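Local coordinates for protein cell divisionFtsK/SpoIIIE (Thermomonospora curvata, PDB 4NH0) that forms part of the ESX type VII secretion system, has weak ATPase activity, binds the substrate EsxB and may be the translocase subunit, at residues 657-663 and 802-808; 671-675 and 861-866; 703-709 and 885-889. All coordinates share one frame; numbering follows the deposited sequence.

Interaction 1: 657-663 and 802-808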
loop_
_atom_site.group_PDB
_atom_site.type_symbol
_atom_site.label_atom_id
_atom_site.label_comp_id
_atom_site.label_asym_id
_atom_site.label_seq_id
_atom_site.Cartn_x
_atom_site.Cartn_y
_atom_site.Cartn_z
ATOM N N GLY A 657 1.109 7.489 -11.665
ATOM C CA GLY A 657 1.790 8.145 -10.566
ATOM C C GLY A 657 0.980 8.198 -9.287
ATOM O O GLY A 657 1.531 8.374 -8.203
ATOM N N HIS A 658 -0.335 8.050 -9.413
ATOM C CA HIS A 658 -1.217 8.033 -8.252
ATOM C C HIS A 658 -1.386 6.614 -7.725
ATOM O O HIS A 658 -1.680 5.692 -8.484
ATOM C CB HIS A 658 -2.577 8.635 -8.603
ATOM C CG HIS A 658 -2.557 10.124 -8.747
ATOM N ND1 HIS A 658 -1.671 10.926 -8.061
ATOM C CD2 HIS A 658 -3.314 10.957 -9.499
ATOM C CE1 HIS A 658 -1.886 12.189 -8.380
ATOM N NE2 HIS A 658 -2.876 12.236 -9.253
ATOM N N VAL A 659 -1.201 6.444 -6.420
ATOM C CA VAL A 659 -1.272 5.124 -5.806
ATOM C C VAL A 659 -2.476 4.991 -4.882
ATOM O O VAL A 659 -2.719 5.851 -4.036
ATOM C CB VAL A 659 0.008 4.807 -5.008
ATOM C CG1 VAL A 659 -0.069 3.414 -4.405
ATOM C CG2 VAL A 659 1.230 4.932 -5.898
ATOM N N GLY A 660 -3.227 3.910 -5.054
ATOM C CA GLY A 660 -4.355 3.614 -4.190
ATOM C C GLY A 660 -4.194 2.267 -3.516
ATOM O O GLY A 660 -3.714 1.314 -4.125
ATOM N N VAL A 661 -4.592 2.189 -2.250
ATOM C CA VAL A 661 -4.480 0.952 -1.485
ATOM C C VAL A 661 -5.782 0.635 -0.755
ATOM O O VAL A 661 -6.346 1.491 -0.078
ATOM C CB VAL A 661 -3.331 1.026 -0.457
ATOM C CG1 VAL A 661 -3.305 -0.224 0.409
ATOM C CG2 VAL A 661 -1.997 1.215 -1.160
ATOM N N ALA A 662 -6.260 -0.597 -0.900
ATOM C CA ALA A 662 -7.464 -1.029 -0.201
ATOM C C ALA A 662 -7.243 -2.362 0.500
ATOM O O ALA A 662 -6.352 -3.127 0.137
ATOM C CB ALA A 662 -8.629 -1.127 -1.165
ATOM N N GLY A 663 -8.065 -2.631 1.508
ATOM C CA GLY A 663 -7.966 -3.862 2.269
ATOM C C GLY A 663 -8.758 -3.775 3.557
ATOM O O GLY A 663 -8.881 -2.703 4.146
ATOM N N HIS A 802 1.806 13.845 -6.412
ATOM C CA HIS A 802 1.197 12.525 -6.352
ATOM C C HIS A 802 0.359 12.374 -5.092
ATOM O O HIS A 802 0.694 12.927 -4.047
ATOM C CB HIS A 802 2.263 11.430 -6.386
ATOM C CG HIS A 802 3.276 11.592 -7.475
ATOM N ND1 HIS A 802 3.307 10.781 -8.588
ATOM C CD2 HIS A 802 4.304 12.461 -7.615
ATOM C CE1 HIS A 802 4.305 11.149 -9.371
ATOM N NE2 HIS A 802 4.925 12.167 -8.804
ATOM N N VAL A 803 -0.730 11.621 -5.194
ATOM C CA VAL A 803 -1.496 11.247 -4.015
ATOM C C VAL A 803 -1.324 9.758 -3.745
ATOM O O VAL A 803 -1.324 8.941 -4.667
ATOM C CB VAL A 803 -2.998 11.589 -4.160
ATOM C CG1 VAL A 803 -3.198 13.094 -4.222
ATOM C CG2 VAL A 803 -3.595 10.921 -5.386
ATOM N N VAL A 804 -1.140 9.413 -2.479
ATOM C CA VAL A 804 -1.064 8.019 -2.071
ATOM C C VAL A 804 -2.135 7.768 -1.021
ATOM O O VAL A 804 -1.931 8.017 0.165
ATOM C CB VAL A 804 0.321 7.655 -1.513
ATOM C CG1 VAL A 804 0.369 6.186 -1.133
ATOM C CG2 VAL A 804 1.401 7.974 -2.534
ATOM N N LEU A 805 -3.287 7.285 -1.473
ATOM C CA LEU A 805 -4.452 7.163 -0.611
ATOM C C LEU A 805 -4.753 5.714 -0.258
ATOM O O LEU A 805 -4.618 4.820 -1.093
ATOM C CB LEU A 805 -5.665 7.799 -1.285
ATOM C CG LEU A 805 -5.421 9.202 -1.840
ATOM C CD1 LEU A 805 -6.624 9.683 -2.625
ATOM C CD2 LEU A 805 -5.091 10.167 -0.718
ATOM N N SER A 806 -5.164 5.491 0.984
ATOM C CA SER A 806 -5.523 4.156 1.438
ATOM C C SER A 806 -6.834 4.169 2.211
ATOM O O SER A 806 -7.158 5.142 2.891
ATOM C CB SER A 806 -4.411 3.565 2.304
ATOM O OG SER A 806 -4.817 2.335 2.876
ATOM N N SER A 807 -7.585 3.080 2.097
ATOM C CA SER A 807 -8.852 2.938 2.799
ATOM C C SER A 807 -9.196 1.464 2.974
ATOM O O SER A 807 -8.409 0.591 2.612
ATOM C CB SER A 807 -9.970 3.660 2.048
ATOM O OG SER A 807 -11.196 3.567 2.750
ATOM N N ASN A 808 -10.372 1.191 3.526
ATOM C CA ASN A 808 -10.805 -0.183 3.740
ATOM C C ASN A 808 -11.371 -0.808 2.471
ATOM O O ASN A 808 -10.910 -1.857 2.025
ATOM C CB ASN A 808 -11.843 -0.247 4.861
ATOM C CG ASN A 808 -11.263 0.119 6.211
ATOM O OD1 ASN A 808 -10.695 -0.724 6.905
ATOM N ND2 ASN A 808 -11.405 1.382 6.594
#
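Gly657 O accepts a hydrogen bond from His802 ND1 at 3.0 Å. The oxygen lies near the plane of the His802 ring, but ND1 stands above the carbonyl plane of Gly657. His802 NE2 is bonded to Asp767 OD2. Next, His658 lays one ring face over Val803 CG2, a CH-pi contact 3.6 Å from the ring centroid. That methyl sits between the backbone N and carbonyl carbon of Val803, which brings it under the ring. His658 NE2 is bonded to Ala793 O. From Val659 on, the strands run parallel. Val659 N donates to Val803 O, and Val659 O accepts from Leu805 N at 3.0 Å. Gly660 CA makes a CA-H...O contact with Leu805 O, while its backbone bonds go to strand 823-827. Val661 N donates to Leu805 O at 2.9 Å, and Val661 O accepts from Ser807 N. Gly663 N closes the pairing with a bond to Asn808 O. Gly663 belongs to the probable Walker A loop, and its O accepts from Lys669 NZ. The strands are central in a mixed sheet, between 823-827 and 767-772. Helix 669-683 packs on the face with Val659, Val661, Val804 and Ser806. Helix 775-781 touches Leu805 and Ser807 on the other.

Interaction 2: 671-675 and 861-866. With ATP (adenosine-5'-triphosphate), chain G.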
loop_
_atom_site.group_PDB
_atom_site.type_symbol
_atom_site.label_atom_id
_atom_site.label_comp_id
_atom_site.label_asym_id
_atom_site.label_seq_id
_atom_site.Cartn_x
_atom_site.Cartn_y
_atom_site.Cartn_z
ATOM N N THR A 671 1.203 -0.971 6.763
ATOM C CA THR A 671 2.531 -1.527 6.548
ATOM C C THR A 671 2.974 -1.272 5.115
ATOM O O THR A 671 4.116 -0.885 4.868
ATOM C CB THR A 671 2.565 -3.039 6.832
ATOM O OG1 THR A 671 2.066 -3.291 8.151
ATOM C CG2 THR A 671 3.984 -3.570 6.721
ATOM N N MET A 672 2.056 -1.485 4.177
ATOM C CA MET A 672 2.317 -1.275 2.757
ATOM C C MET A 672 2.820 0.131 2.460
ATOM O O MET A 672 3.819 0.306 1.764
ATOM C CB MET A 672 1.052 -1.545 1.944
ATOM C CG MET A 672 1.111 -1.012 0.527
ATOM S SD MET A 672 2.339 -1.857 -0.478
ATOM C CE MET A 672 1.289 -2.991 -1.380
ATOM N N LEU A 673 2.114 1.127 2.991
ATOM C CA LEU A 673 2.476 2.526 2.797
ATOM C C LEU A 673 3.904 2.797 3.247
ATOM O O LEU A 673 4.657 3.490 2.567
ATOM C CB LEU A 673 1.513 3.441 3.558
ATOM C CG LEU A 673 0.043 3.438 3.135
ATOM C CD1 LEU A 673 -0.782 4.325 4.053
ATOM C CD2 LEU A 673 -0.098 3.886 1.694
ATOM N N ARG A 674 4.272 2.234 4.391
ATOM C CA ARG A 674 5.591 2.458 4.967
ATOM C C ARG A 674 6.699 1.846 4.115
ATOM O O ARG A 674 7.823 2.343 4.103
ATOM C CB ARG A 674 5.645 1.900 6.389
ATOM C CG ARG A 674 4.742 2.641 7.359
ATOM C CD ARG A 674 4.845 2.079 8.764
ATOM N NE ARG A 674 4.359 0.707 8.838
ATOM C CZ ARG A 674 4.291 0.000 9.960
ATOM N NH1 ARG A 674 4.676 0.539 11.109
ATOM N NH2 ARG A 674 3.836 -1.244 9.933
ATOM N N THR A 675 6.380 0.771 3.401
ATOM C CA THR A 675 7.345 0.156 2.498
ATOM C C THR A 675 7.554 1.035 1.276
ATOM O O THR A 675 8.685 1.315 0.888
ATOM C CB THR A 675 6.893 -1.234 2.031
ATOM O OG1 THR A 675 5.772 -1.102 1.151
ATOM C CG2 THR A 675 6.503 -2.088 3.213
ATOM N N PHE A 861 0.606 -11.779 -4.552
ATOM C CA PHE A 861 1.904 -11.269 -4.136
ATOM C C PHE A 861 1.942 -11.072 -2.629
ATOM O O PHE A 861 0.917 -11.150 -1.956
ATOM C CB PHE A 861 2.233 -9.957 -4.855
ATOM C CG PHE A 861 1.467 -8.768 -4.345
ATOM C CD1 PHE A 861 2.012 -7.936 -3.381
ATOM C CD2 PHE A 861 0.210 -8.473 -4.840
ATOM C CE1 PHE A 861 1.314 -6.843 -2.914
ATOM C CE2 PHE A 861 -0.490 -7.376 -4.377
ATOM C CZ PHE A 861 0.062 -6.562 -3.412
ATOM N N LEU A 862 3.135 -10.812 -2.108
ATOM C CA LEU A 862 3.320 -10.605 -0.680
ATOM C C LEU A 862 4.164 -9.360 -0.438
ATOM O O LEU A 862 5.328 -9.305 -0.833
ATOM C CB LEU A 862 3.972 -11.833 -0.044
ATOM C CG LEU A 862 4.135 -11.843 1.476
ATOM C CD1 LEU A 862 2.791 -11.658 2.153
ATOM C CD2 LEU A 862 4.779 -13.142 1.922
ATOM N N THR A 863 3.567 -8.361 0.205
ATOM C CA THR A 863 4.237 -7.090 0.451
ATOM C C THR A 863 5.492 -7.272 1.291
ATOM O O THR A 863 5.464 -7.935 2.326
ATOM C CB THR A 863 3.311 -6.089 1.165
ATOM O OG1 THR A 863 3.065 -6.533 2.504
ATOM C CG2 THR A 863 1.994 -5.968 0.429
ATOM N N ALA A 864 6.592 -6.679 0.843
ATOM C CA ALA A 864 7.845 -6.749 1.580
ATOM C C ALA A 864 7.758 -5.929 2.859
ATOM O O ALA A 864 6.779 -5.222 3.086
ATOM C CB ALA A 864 8.999 -6.268 0.720
ATOM N N LEU A 865 8.785 -6.032 3.694
ATOM C CA LEU A 865 8.838 -5.272 4.936
ATOM C C LEU A 865 9.787 -4.089 4.790
ATOM O O LEU A 865 10.841 -4.211 4.167
ATOM C CB LEU A 865 9.270 -6.169 6.098
ATOM C CG LEU A 865 8.160 -6.812 6.933
ATOM C CD1 LEU A 865 7.216 -7.632 6.069
ATOM C CD2 LEU A 865 8.752 -7.669 8.040
ATOM N N PRO A 866 9.419 -2.937 5.369
ATOM C CA PRO A 866 10.223 -1.718 5.239
ATOM C C PRO A 866 11.524 -1.792 6.029
ATOM O O PRO A 866 11.778 -0.938 6.878
ATOM C CB PRO A 866 9.303 -0.637 5.806
ATOM C CG PRO A 866 8.469 -1.356 6.801
ATOM C CD PRO A 866 8.246 -2.732 6.238
HETATM P PG ATP G . -5.748 -1.350 10.558
HETATM O O1G ATP G . -6.811 -1.685 9.542
HETATM O O2G ATP G . -5.118 0.008 10.373
HETATM O O3G ATP G . -6.129 -1.662 11.984
HETATM P PB ATP G . -3.884 -2.389 8.768
HETATM O O1B ATP G . -3.298 -1.026 8.506
HETATM O O2B ATP G . -4.889 -2.977 7.810
HETATM O O3B ATP G . -4.559 -2.384 10.227
HETATM P PA ATP G . -1.199 -2.920 9.272
HETATM O O1A ATP G . -0.511 -2.479 8.005
HETATM O O2A ATP G . -1.330 -1.936 10.407
HETATM O O3A ATP G . -2.673 -3.439 8.899
HETATM O "O5'" ATP G . -0.469 -4.250 9.804
HETATM C "C5'" ATP G . -1.032 -5.017 10.865
HETATM C "C4'" ATP G . -0.068 -6.134 11.246
HETATM O "O4'" ATP G . 0.110 -7.027 10.145
HETATM C "C3'" ATP G . 1.302 -5.583 11.606
HETATM O "O3'" ATP G . 1.558 -5.764 13.002
HETATM C "C2'" ATP G . 2.301 -6.381 10.793
HETATM O "O2'" ATP G . 3.214 -7.050 11.666
HETATM C "C1'" ATP G . 1.484 -7.391 10.004
HETATM N N9 ATP G . 1.871 -7.336 8.574
HETATM C C8 ATP G . 1.422 -6.439 7.677
HETATM N N7 ATP G . 1.965 -6.654 6.452
HETATM C C5 ATP G . 2.785 -7.715 6.557
HETATM C C6 ATP G . 3.670 -8.473 5.642
HETATM N N6 ATP G . 3.789 -8.129 4.338
HETATM N N1 ATP G . 4.354 -9.517 6.153
HETATM C C2 ATP G . 4.246 -9.869 7.447
HETATM N N3 ATP G . 3.464 -9.228 8.333
HETATM C C4 ATP G . 2.721 -8.160 7.957
#
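Met672 lays its end methyl against Thr863 and Phe861. CE is 3.6 Å from Thr863 CG2, and it meets the Phe861 ring at its edge, 4.1 Å from CE1. The side chain leaves with CG anti to the backbone N (chi1 165°), then bends at its next two torsions. The bends carry CE out to the strand. Thr863 is turned so that its two branches do different work. CG2 faces the methionine, while OG1 accepts a hydrogen bond from ATP N6 at 2.5 Å. Thr863 O takes a second, weak bond from the same amino group. Leu865 CD1 comes within 3.4 Å of N1 of the adenine.

One turn along the helix, Thr675 CG2 packs on Pro866 CD at 3.6 Å and also touches Ala864 O. Pro866 CB lies 3.7 Å from Arg674 O. Helix 877-891 covers Pro866 further, through Leu877 and Ile881.

Thr671 meets the nucleotide at its alpha-phosphate. It ends the ATP-binding run that includes Lys669 and Ser670, at the start of the helix after the P-loop. Its OG1 donates to the phosphate oxygen O1A at 2.7 Å, and its CG2 lies beside N7 of the adenine. Arg674 NH2 donates to the same OG1 at 3.2 Å. The hydroxyl lies near the guanidinium plane, so the arginine, a second-shell residue, is likely to help orient the group that meets the phosphate.

No hydrogen bond crosses directly between 671-675 and 861-866. Their direct contact is mainly apolar, while the polar links run through ATP. Thr863 holds the amino group and Thr671 the alpha-phosphate. The nucleotide thus bridges helix 669-683 and strand 860-863. The nearby arginine charge would probably favour the phosphate. Thr863 O can only accept, which suits an amino group at this place.

Interaction 3: 703-709 and 885-889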
loop_
_atom_site.group_PDB
_atom_site.type_symbol
_atom_site.label_atom_id
_atom_site.label_comp_id
_atom_site.label_asym_id
_atom_site.label_seq_id
_atom_site.Cartn_x
_atom_site.Cartn_y
_atom_site.Cartn_z
ATOM N N GLY A 703 6.707 6.645 12.664
ATOM C CA GLY A 703 8.022 6.045 12.771
ATOM C C GLY A 703 8.966 6.514 11.681
ATOM O O GLY A 703 10.185 6.429 11.824
ATOM N N LEU A 704 8.400 7.012 10.588
ATOM C CA LEU A 704 9.191 7.485 9.459
ATOM C C LEU A 704 9.365 8.998 9.491
ATOM O O LEU A 704 9.898 9.586 8.554
ATOM C CB LEU A 704 8.542 7.069 8.138
ATOM C CG LEU A 704 8.349 5.573 7.893
ATOM C CD1 LEU A 704 7.657 5.338 6.562
ATOM C CD2 LEU A 704 9.678 4.849 7.940
ATOM N N ALA A 705 8.918 9.623 10.575
ATOM C CA ALA A 705 8.916 11.079 10.680
ATOM C C ALA A 705 10.320 11.676 10.664
ATOM O O ALA A 705 10.499 12.841 10.314
ATOM C CB ALA A 705 8.183 11.509 11.939
ATOM N N GLU A 706 11.311 10.877 11.042
ATOM C CA GLU A 706 12.684 11.361 11.116
ATOM C C GLU A 706 13.426 11.175 9.797
ATOM O O GLU A 706 14.599 11.526 9.684
ATOM C CB GLU A 706 13.437 10.661 12.247
ATOM C CG GLU A 706 12.900 10.988 13.631
ATOM C CD GLU A 706 13.694 10.325 14.738
ATOM O OE1 GLU A 706 14.923 10.539 14.797
ATOM O OE2 GLU A 706 13.090 9.594 15.549
ATOM N N LEU A 707 12.741 10.617 8.805
ATOM C CA LEU A 707 13.302 10.512 7.466
ATOM C C LEU A 707 13.540 11.900 6.891
ATOM O O LEU A 707 12.739 12.807 7.103
ATOM C CB LEU A 707 12.376 9.717 6.544
ATOM C CG LEU A 707 12.534 8.198 6.511
ATOM C CD1 LEU A 707 11.437 7.576 5.669
ATOM C CD2 LEU A 707 13.899 7.820 5.969
ATOM N N PRO A 708 14.648 12.072 6.161
ATOM C CA PRO A 708 14.916 13.357 5.513
ATOM C C PRO A 708 13.988 13.591 4.325
ATOM O O PRO A 708 13.902 14.708 3.820
ATOM C CB PRO A 708 16.371 13.223 5.064
ATOM C CG PRO A 708 16.566 11.760 4.876
ATOM C CD PRO A 708 15.728 11.098 5.930
ATOM N N HIS A 709 13.297 12.539 3.897
ATOM C CA HIS A 709 12.387 12.628 2.761
ATOM C C HIS A 709 11.006 13.131 3.168
ATOM O O HIS A 709 10.290 13.714 2.357
ATOM C CB HIS A 709 12.257 11.268 2.074
ATOM C CG HIS A 709 13.549 10.738 1.535
ATOM N ND1 HIS A 709 14.529 10.202 2.342
ATOM C CD2 HIS A 709 14.020 10.660 0.269
ATOM C CE1 HIS A 709 15.548 9.816 1.597
ATOM N NE2 HIS A 709 15.266 10.084 0.334
ATOM N N VAL A 885 15.607 4.066 9.114
ATOM C CA VAL A 885 15.493 5.520 9.096
ATOM C C VAL A 885 16.781 6.166 9.593
ATOM O O VAL A 885 17.247 7.160 9.034
ATOM C CB VAL A 885 14.314 6.001 9.964
ATOM C CG1 VAL A 885 14.194 7.515 9.914
ATOM C CG2 VAL A 885 13.022 5.350 9.506
ATOM N N LYS A 886 17.353 5.584 10.641
ATOM C CA LYS A 886 18.610 6.059 11.202
ATOM C C LYS A 886 19.726 6.009 10.165
ATOM O O LYS A 886 20.568 6.903 10.100
ATOM C CB LYS A 886 18.996 5.227 12.426
ATOM C CG LYS A 886 20.253 5.703 13.133
ATOM C CD LYS A 886 20.685 4.727 14.214
ATOM C CE LYS A 886 21.867 5.266 15.001
ATOM N NZ LYS A 886 22.899 5.863 14.110
ATOM N N THR A 887 19.717 4.959 9.351
ATOM C CA THR A 887 20.749 4.757 8.343
ATOM C C THR A 887 20.642 5.777 7.213
ATOM O O THR A 887 21.647 6.324 6.764
ATOM C CB THR A 887 20.678 3.340 7.748
ATOM O OG1 THR A 887 20.606 2.378 8.807
ATOM C CG2 THR A 887 21.899 3.058 6.889
ATOM N N ILE A 888 19.418 6.028 6.762
ATOM C CA ILE A 888 19.182 6.941 5.649
ATOM C C ILE A 888 19.455 8.392 6.036
ATOM O O ILE A 888 20.047 9.146 5.265
ATOM C CB ILE A 888 17.737 6.826 5.126
ATOM C CG1 ILE A 888 17.421 5.379 4.750
ATOM C CG2 ILE A 888 17.525 7.740 3.930
ATOM C CD1 ILE A 888 16.017 5.179 4.232
ATOM N N ARG A 889 19.024 8.774 7.233
ATOM C CA ARG A 889 19.191 10.145 7.702
ATOM C C ARG A 889 20.663 10.507 7.865
ATOM O O ARG A 889 21.101 11.572 7.433
ATOM C CB ARG A 889 18.456 10.355 9.027
ATOM C CG ARG A 889 18.427 11.804 9.488
ATOM C CD ARG A 889 17.735 11.959 10.833
ATOM N NE ARG A 889 18.546 11.453 11.936
ATOM C CZ ARG A 889 18.347 10.284 12.535
ATOM N NH1 ARG A 889 17.360 9.494 12.137
ATOM N NH2 ARG A 889 19.135 9.904 13.531
#
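The loop between strands 689-694 and 710-714 packs against helix 877-891, through a type I beta turn from Leu704 to Leu707. Val885 lies at the centre of the contact. Its CG1 is 3.6 Å from Leu707 N and also faces the side chain of Leu707. Its CG2 meets Leu704 CD2 at 3.7 Å, crossing it at about a right angle. CG1 is anti to the backbone N (chi1 -179°) and CG2 anti to the carbonyl carbon, which spreads the two methyls over different parts of the turn.

One helical turn on, Ile888 uses both branches. CD1 touches Leu707 CD2 at 3.8 Å. CG2 comes to the edge of the His709 ring, 3.7 Å from CE1. NE2 of the same ring is hydrogen-bonded to His684 O.

Arg889 lies toward the outside of the contact. Its CD packs on Glu706 O at 3.4 Å, and its CA faces Pro708 CD at 4.0 Å. The chain bends at chi3 (73°), and Glu706 OE1 then stands over one face of the guanidinium. OE1 to NH1 is a long salt bridge of 3.8 Å. The oxygen is well out of the guanidinium plane, so the link is one of charge alone. With an alanine in place of Arg889, the Glu706 carboxylate is likely to lose this opposing charge, and Glu706 O the CG and CD that pack on it.

Helix 669-683 touches Leu704, His709 and Ile888. The arrangement is that of helix-to-loop packing in an alpha/beta P-loop NTPase domain, at the turn leading into an outermost sheet strand.

How the interactions relate
All three contacts lie in the second ATPase unit, and helix 669-683 ties them together. Interactions 1 and 2 have centres 13 Å apart and touch where Leu673 packs on Val804 and Ser806. Both reach the same sheet, one at its middle and one at strand 860-863. Interaction 3 is about 17 Å from interaction 2, between centres, and touches it where Leu704 CD1 meets Arg674 O. Interactions 1 and 3 do not touch. Along the chain the first segments come in the order 1, 2, 3, and so do the second segments, so the pairs interlock. Interactions 1 and 2 lie by the nucleotide site, and interaction 3 joins a loop to helix 877-891 farther out.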